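Local coordinates for capsid protein (Infectious hypodermal and hematopoietic necrosis virus, PDB 3N7X) that forms the icosahedral shell of a shrimp-infecting brevidensovirus from sixty copies of a beta-barrel subunit and binds calcium ions, at residues D154-T167 against T317-N329. Sequence-based numbering, arbitrary orientation.
Sequences DTTGLHNQLSTKET and TGQLNKCYIMHTN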
loop_
_atom_site.group_PDB
_atom_site.type_symbol
_atom_site.label_atom_id
_atom_site.label_comp_id
_atom_site.label_asym_id
_atom_site.label_seq_id
_atom_site.Cartn_x
_atom_site.Cartn_y
_atom_site.Cartn_z
ATOM N N ASP A 154 -91.062 -7.839 24.089
ATOM C CA ASP A 154 -91.180 -9.012 24.945
ATOM C C ASP A 154 -90.053 -9.988 24.631
ATOM O O ASP A 154 -90.252 -10.980 23.933
ATOM C CB ASP A 154 -92.549 -9.667 24.730
ATOM C CG ASP A 154 -92.704 -10.977 25.487
ATOM O OD1 ASP A 154 -92.011 -11.171 26.513
ATOM O OD2 ASP A 154 -93.537 -11.809 25.059
ATOM N N THR A 155 -88.867 -9.704 25.156
ATOM C CA THR A 155 -87.714 -10.553 24.903
ATOM C C THR A 155 -87.605 -11.768 25.809
ATOM O O THR A 155 -86.944 -12.744 25.452
ATOM C CB THR A 155 -86.399 -9.757 25.026
ATOM O OG1 THR A 155 -86.321 -9.156 26.322
ATOM C CG2 THR A 155 -86.331 -8.677 23.966
ATOM N N THR A 156 -88.242 -11.720 26.974
ATOM C CA THR A 156 -88.161 -12.839 27.904
ATOM C C THR A 156 -89.235 -13.903 27.702
ATOM O O THR A 156 -89.314 -14.861 28.470
ATOM C CB THR A 156 -88.200 -12.357 29.366
ATOM O OG1 THR A 156 -89.403 -11.619 29.601
ATOM C CG2 THR A 156 -87.002 -11.471 29.657
ATOM N N GLY A 157 -90.062 -13.732 26.674
ATOM C CA GLY A 157 -91.091 -14.715 26.376
ATOM C C GLY A 157 -92.330 -14.730 27.248
ATOM O O GLY A 157 -92.801 -15.797 27.648
ATOM N N LEU A 158 -92.876 -13.555 27.530
ATOM C CA LEU A 158 -94.067 -13.452 28.357
ATOM C C LEU A 158 -95.336 -13.895 27.632
ATOM O O LEU A 158 -96.109 -14.695 28.157
ATOM C CB LEU A 158 -94.260 -12.006 28.821
ATOM C CG LEU A 158 -93.164 -11.355 29.670
ATOM C CD1 LEU A 158 -93.428 -9.856 29.798
ATOM C CD2 LEU A 158 -93.123 -12.011 31.038
ATOM N N HIS A 159 -95.535 -13.382 26.420
ATOM C CA HIS A 159 -96.749 -13.659 25.661
ATOM C C HIS A 159 -96.593 -14.323 24.299
ATOM O O HIS A 159 -95.565 -14.190 23.637
ATOM C CB HIS A 159 -97.507 -12.352 25.450
ATOM C CG HIS A 159 -97.577 -11.488 26.671
ATOM N ND1 HIS A 159 -98.351 -11.804 27.768
ATOM C CD2 HIS A 159 -96.970 -10.313 26.965
ATOM C CE1 HIS A 159 -98.221 -10.860 28.683
ATOM N NE2 HIS A 159 -97.387 -9.945 28.220
ATOM N N ASN A 160 -97.654 -15.005 23.876
ATOM C CA ASN A 160 -97.697 -15.679 22.583
ATOM C C ASN A 160 -98.719 -14.983 21.686
ATOM O O ASN A 160 -98.428 -14.635 20.540
ATOM C CB ASN A 160 -98.100 -17.143 22.761
ATOM C CG ASN A 160 -97.062 -17.945 23.520
ATOM O OD1 ASN A 160 -97.398 -18.850 24.287
ATOM N ND2 ASN A 160 -95.790 -17.625 23.302
ATOM N N GLN A 161 -99.919 -14.775 22.221
ATOM C CA GLN A 161 -100.990 -14.145 21.460
ATOM C C GLN A 161 -101.800 -13.148 22.287
ATOM O O GLN A 161 -102.199 -13.433 23.416
ATOM C CB GLN A 161 -101.924 -15.222 20.910
ATOM C CG GLN A 161 -103.021 -14.687 20.003
ATOM C CD GLN A 161 -104.042 -15.753 19.624
ATOM O OE1 GLN A 161 -103.681 -16.882 19.272
ATOM N NE2 GLN A 161 -105.323 -15.394 19.683
ATOM N N LEU A 162 -102.058 -11.979 21.716
ATOM C CA LEU A 162 -102.825 -10.962 22.417
ATOM C C LEU A 162 -103.934 -10.432 21.524
ATOM O O LEU A 162 -103.917 -10.635 20.307
ATOM C CB LEU A 162 -101.916 -9.807 22.832
ATOM C CG LEU A 162 -100.689 -10.184 23.663
ATOM C CD1 LEU A 162 -99.825 -8.949 23.849
ATOM C CD2 LEU A 162 -101.110 -10.766 25.011
ATOM N N SER A 163 -104.898 -9.754 22.139
ATOM C CA SER A 163 -106.011 -9.165 21.407
ATOM C C SER A 163 -105.953 -7.660 21.552
ATOM O O SER A 163 -105.433 -7.145 22.544
ATOM C CB SER A 163 -107.355 -9.651 21.958
ATOM O OG SER A 163 -107.593 -11.003 21.623
ATOM N N THR A 164 -106.475 -6.957 20.555
ATOM C CA THR A 164 -106.518 -5.505 20.594
ATOM C C THR A 164 -107.561 -5.143 21.649
ATOM O O THR A 164 -108.470 -5.932 21.914
ATOM C CB THR A 164 -106.959 -4.949 19.240
ATOM O OG1 THR A 164 -108.058 -5.727 18.752
ATOM C CG2 THR A 164 -105.827 -5.018 18.236
ATOM N N LYS A 165 -107.433 -3.971 22.265
ATOM C CA LYS A 165 -108.405 -3.565 23.274
ATOM C C LYS A 165 -109.787 -3.522 22.618
ATOM O O LYS A 165 -110.779 -3.956 23.200
ATOM C CB LYS A 165 -108.051 -2.195 23.853
ATOM C CG LYS A 165 -108.912 -1.808 25.043
ATOM C CD LYS A 165 -108.574 -0.420 25.558
ATOM C CE LYS A 165 -109.466 -0.024 26.721
ATOM N NZ LYS A 165 -109.179 1.364 27.194
ATOM N N GLU A 166 -109.845 -2.996 21.400
ATOM C CA GLU A 166 -111.094 -2.941 20.652
ATOM C C GLU A 166 -110.977 -4.002 19.582
ATOM O O GLU A 166 -110.000 -4.032 18.839
ATOM C CB GLU A 166 -111.270 -1.582 20.004
ATOM C CG GLU A 166 -111.256 -0.469 21.001
ATOM C CD GLU A 166 -111.720 0.822 20.395
ATOM O OE1 GLU A 166 -111.130 1.244 19.370
ATOM O OE2 GLU A 166 -112.677 1.414 20.945
ATOM N N THR A 167 -111.973 -4.865 19.482
ATOM C CA THR A 167 -111.905 -5.943 18.507
ATOM C C THR A 167 -112.491 -5.659 17.137
ATOM O O THR A 167 -112.666 -6.568 16.329
ATOM C CB THR A 167 -112.563 -7.187 19.075
ATOM O OG1 THR A 167 -113.814 -6.811 19.667
ATOM C CG2 THR A 167 -111.642 -7.847 20.139
ATOM N N THR A 317 -100.310 -15.056 7.678
ATOM C CA THR A 317 -101.251 -13.952 7.858
ATOM C C THR A 317 -101.867 -13.992 9.255
ATOM O O THR A 317 -101.882 -15.038 9.913
ATOM C CB THR A 317 -102.396 -13.990 6.814
ATOM O OG1 THR A 317 -103.117 -15.220 6.936
ATOM C CG2 THR A 317 -101.841 -13.868 5.403
ATOM N N GLY A 318 -102.369 -12.846 9.706
ATOM C CA GLY A 318 -102.983 -12.772 11.022
ATOM C C GLY A 318 -104.343 -12.108 10.949
ATOM O O GLY A 318 -105.041 -12.238 9.946
ATOM N N GLN A 319 -104.726 -11.403 12.009
ATOM C CA GLN A 319 -106.007 -10.713 12.037
ATOM C C GLN A 319 -105.803 -9.306 12.565
ATOM O O GLN A 319 -104.971 -9.081 13.440
ATOM C CB GLN A 319 -107.015 -11.451 12.927
ATOM C CG GLN A 319 -107.281 -12.885 12.512
ATOM C CD GLN A 319 -106.215 -13.846 13.021
ATOM O OE1 GLN A 319 -105.964 -14.892 12.416
ATOM N NE2 GLN A 319 -105.591 -13.502 14.147
ATOM N N LEU A 320 -106.569 -8.363 12.031
ATOM C CA LEU A 320 -106.476 -6.971 12.444
ATOM C C LEU A 320 -106.646 -6.737 13.951
ATOM O O LEU A 320 -106.157 -5.735 14.476
ATOM C CB LEU A 320 -107.510 -6.141 11.676
ATOM C CG LEU A 320 -107.139 -5.477 10.342
ATOM C CD1 LEU A 320 -105.778 -5.933 9.854
ATOM C CD2 LEU A 320 -108.219 -5.784 9.321
ATOM N N ASN A 321 -107.328 -7.647 14.648
ATOM C CA ASN A 321 -107.548 -7.486 16.088
ATOM C C ASN A 321 -106.715 -8.431 16.939
ATOM O O ASN A 321 -107.009 -8.640 18.122
ATOM C CB ASN A 321 -109.025 -7.685 16.437
ATOM C CG ASN A 321 -109.540 -9.068 16.061
ATOM O OD1 ASN A 321 -108.762 -9.979 15.765
ATOM N ND2 ASN A 321 -110.858 -9.232 16.082
ATOM N N LYS A 322 -105.682 -9.004 16.333
ATOM C CA LYS A 322 -104.802 -9.924 17.041
ATOM C C LYS A 322 -103.347 -9.490 16.937
ATOM O O LYS A 322 -102.955 -8.771 16.015
ATOM C CB LYS A 322 -104.937 -11.341 16.483
ATOM C CG LYS A 322 -106.292 -11.968 16.688
ATOM C CD LYS A 322 -106.587 -12.201 18.151
ATOM C CE LYS A 322 -108.005 -12.724 18.313
ATOM N NZ LYS A 322 -108.371 -12.938 19.739
ATOM N N CYS A 323 -102.553 -9.949 17.894
ATOM C CA CYS A 323 -101.137 -9.638 17.939
ATOM C C CYS A 323 -100.377 -10.921 18.259
ATOM O O CYS A 323 -100.554 -11.504 19.331
ATOM C CB CYS A 323 -100.886 -8.587 19.018
ATOM S SG CYS A 323 -99.156 -8.333 19.448
ATOM N N TYR A 324 -99.546 -11.369 17.323
ATOM C CA TYR A 324 -98.766 -12.587 17.523
ATOM C C TYR A 324 -97.301 -12.264 17.768
ATOM O O TYR A 324 -96.654 -11.610 16.947
ATOM C CB TYR A 324 -98.892 -13.497 16.302
ATOM C CG TYR A 324 -100.285 -14.036 16.106
ATOM C CD1 TYR A 324 -100.695 -15.208 16.744
ATOM C CD2 TYR A 324 -101.206 -13.359 15.306
ATOM C CE1 TYR A 324 -101.994 -15.693 16.593
ATOM C CE2 TYR A 324 -102.506 -13.832 15.146
ATOM C CZ TYR A 324 -102.894 -14.998 15.794
ATOM O OH TYR A 324 -104.186 -15.450 15.660
ATOM N N ILE A 325 -96.777 -12.729 18.896
ATOM C CA ILE A 325 -95.386 -12.478 19.235
ATOM C C ILE A 325 -94.540 -13.727 19.022
ATOM O O ILE A 325 -94.877 -14.808 19.502
ATOM C CB ILE A 325 -95.263 -12.027 20.691
ATOM C CG1 ILE A 325 -96.132 -10.790 20.905
ATOM C CG2 ILE A 325 -93.812 -11.725 21.023
ATOM C CD1 ILE A 325 -96.214 -10.346 22.337
ATOM N N MET A 326 -93.439 -13.567 18.296
ATOM C CA MET A 326 -92.539 -14.676 18.003
ATOM C C MET A 326 -91.522 -14.944 19.117
ATOM O O MET A 326 -90.948 -14.015 19.684
ATOM C CB MET A 326 -91.786 -14.392 16.708
ATOM C CG MET A 326 -90.897 -15.532 16.250
ATOM S SD MET A 326 -89.738 -15.018 14.965
ATOM C CE MET A 326 -90.810 -14.916 13.539
ATOM N N HIS A 327 -91.307 -16.217 19.430
ATOM C CA HIS A 327 -90.328 -16.603 20.443
ATOM C C HIS A 327 -89.649 -17.886 19.992
ATOM O O HIS A 327 -90.280 -18.943 19.971
ATOM C CB HIS A 327 -90.990 -16.848 21.800
ATOM C CG HIS A 327 -91.544 -15.616 22.434
ATOM N ND1 HIS A 327 -90.778 -14.499 22.686
ATOM C CD2 HIS A 327 -92.792 -15.322 22.872
ATOM C CE1 HIS A 327 -91.529 -13.570 23.249
ATOM N NE2 HIS A 327 -92.755 -14.044 23.373
ATOM N N THR A 328 -88.375 -17.799 19.622
ATOM C CA THR A 328 -87.643 -18.982 19.182
ATOM C C THR A 328 -86.737 -19.481 20.298
ATOM O O THR A 328 -86.071 -20.508 20.163
ATOM C CB THR A 328 -86.777 -18.689 17.943
ATOM O OG1 THR A 328 -85.818 -17.671 18.256
ATOM C CG2 THR A 328 -87.646 -18.231 16.788
ATOM N N ASN A 329 -86.718 -18.742 21.401
ATOM C CA ASN A 329 -85.906 -19.103 22.556
ATOM C C ASN A 329 -86.190 -18.137 23.701
ATOM O O ASN A 329 -86.938 -17.160 23.473
ATOM C CB ASN A 329 -84.418 -19.056 22.199
ATOM C CG ASN A 329 -83.536 -19.685 23.273
ATOM O OD1 ASN A 329 -83.624 -20.887 23.545
ATOM N ND2 ASN A 329 -82.685 -18.873 23.888
ATOM O OXT ASN A 329 -85.662 -18.364 24.808
HETATM O O HOH W 1 -87.452 -15.677 25.679
HETATM O O HOH W 2 -106.229 -13.730 21.878
#
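Leu162 and Cys323 face each other as the hydrogen-bonded pair of a short antiparallel strand pairing, 161-164 with 322-324, in which the C-terminal strand closes one border, within the chain, of a sheet of the capsid beta-barrel protein. Leu162 N donates to Cys323 O at 2.9 Å and Cys323 N returns the bond to Leu162 O; Ile325 N to Asn160 O and Thr164 N to Asn321 O carry the pairing on at its two ends. On the buried side, Leu162 CB lies 4.1 Å from Cys323 CB and Leu162 CD1 meets Ile325 CD1; Phe265 of strand 264-268 packs on Cys323 and Ile325, and Val181 on Leu162. Beyond the strands His327 wedges into the 154-159 loop. Gly157 CA sits over one face of the His327 ring in a CH-pi contact, 3.5 Å from the centroid. His327 NE2 makes two weak hydrogen bonds, one to Asp154 OD2 and one to His159 O. The Asp154 carboxylate, set nearly upright to the ring (79°), accepts Leu158 N at OD1 and His159 N at OD2, which holds the 154-159 loop in the turn that receives His327. Gly307 of a neighbouring subunit packs on His327, so this end of the contact borders a subunit interface. The opposite sheet face, carrying Gln161, Ser163, Lys322 and Tyr324, is looser and wetter. Gln161 runs extended alongside Tyr324, Gln161 OE1 3.4 Å from Tyr324 CE1, with amide and ring 53° apart. Bent at chi2 (-66°), Lys322 sends NZ back to Ser163 OG at 2.8 Å, and a water accepts from both Lys322 NZ and Gln161 NE2. At the far end Asn321 ND2 donates to Thr167 O, 3.2 Å away and close to the amide plane.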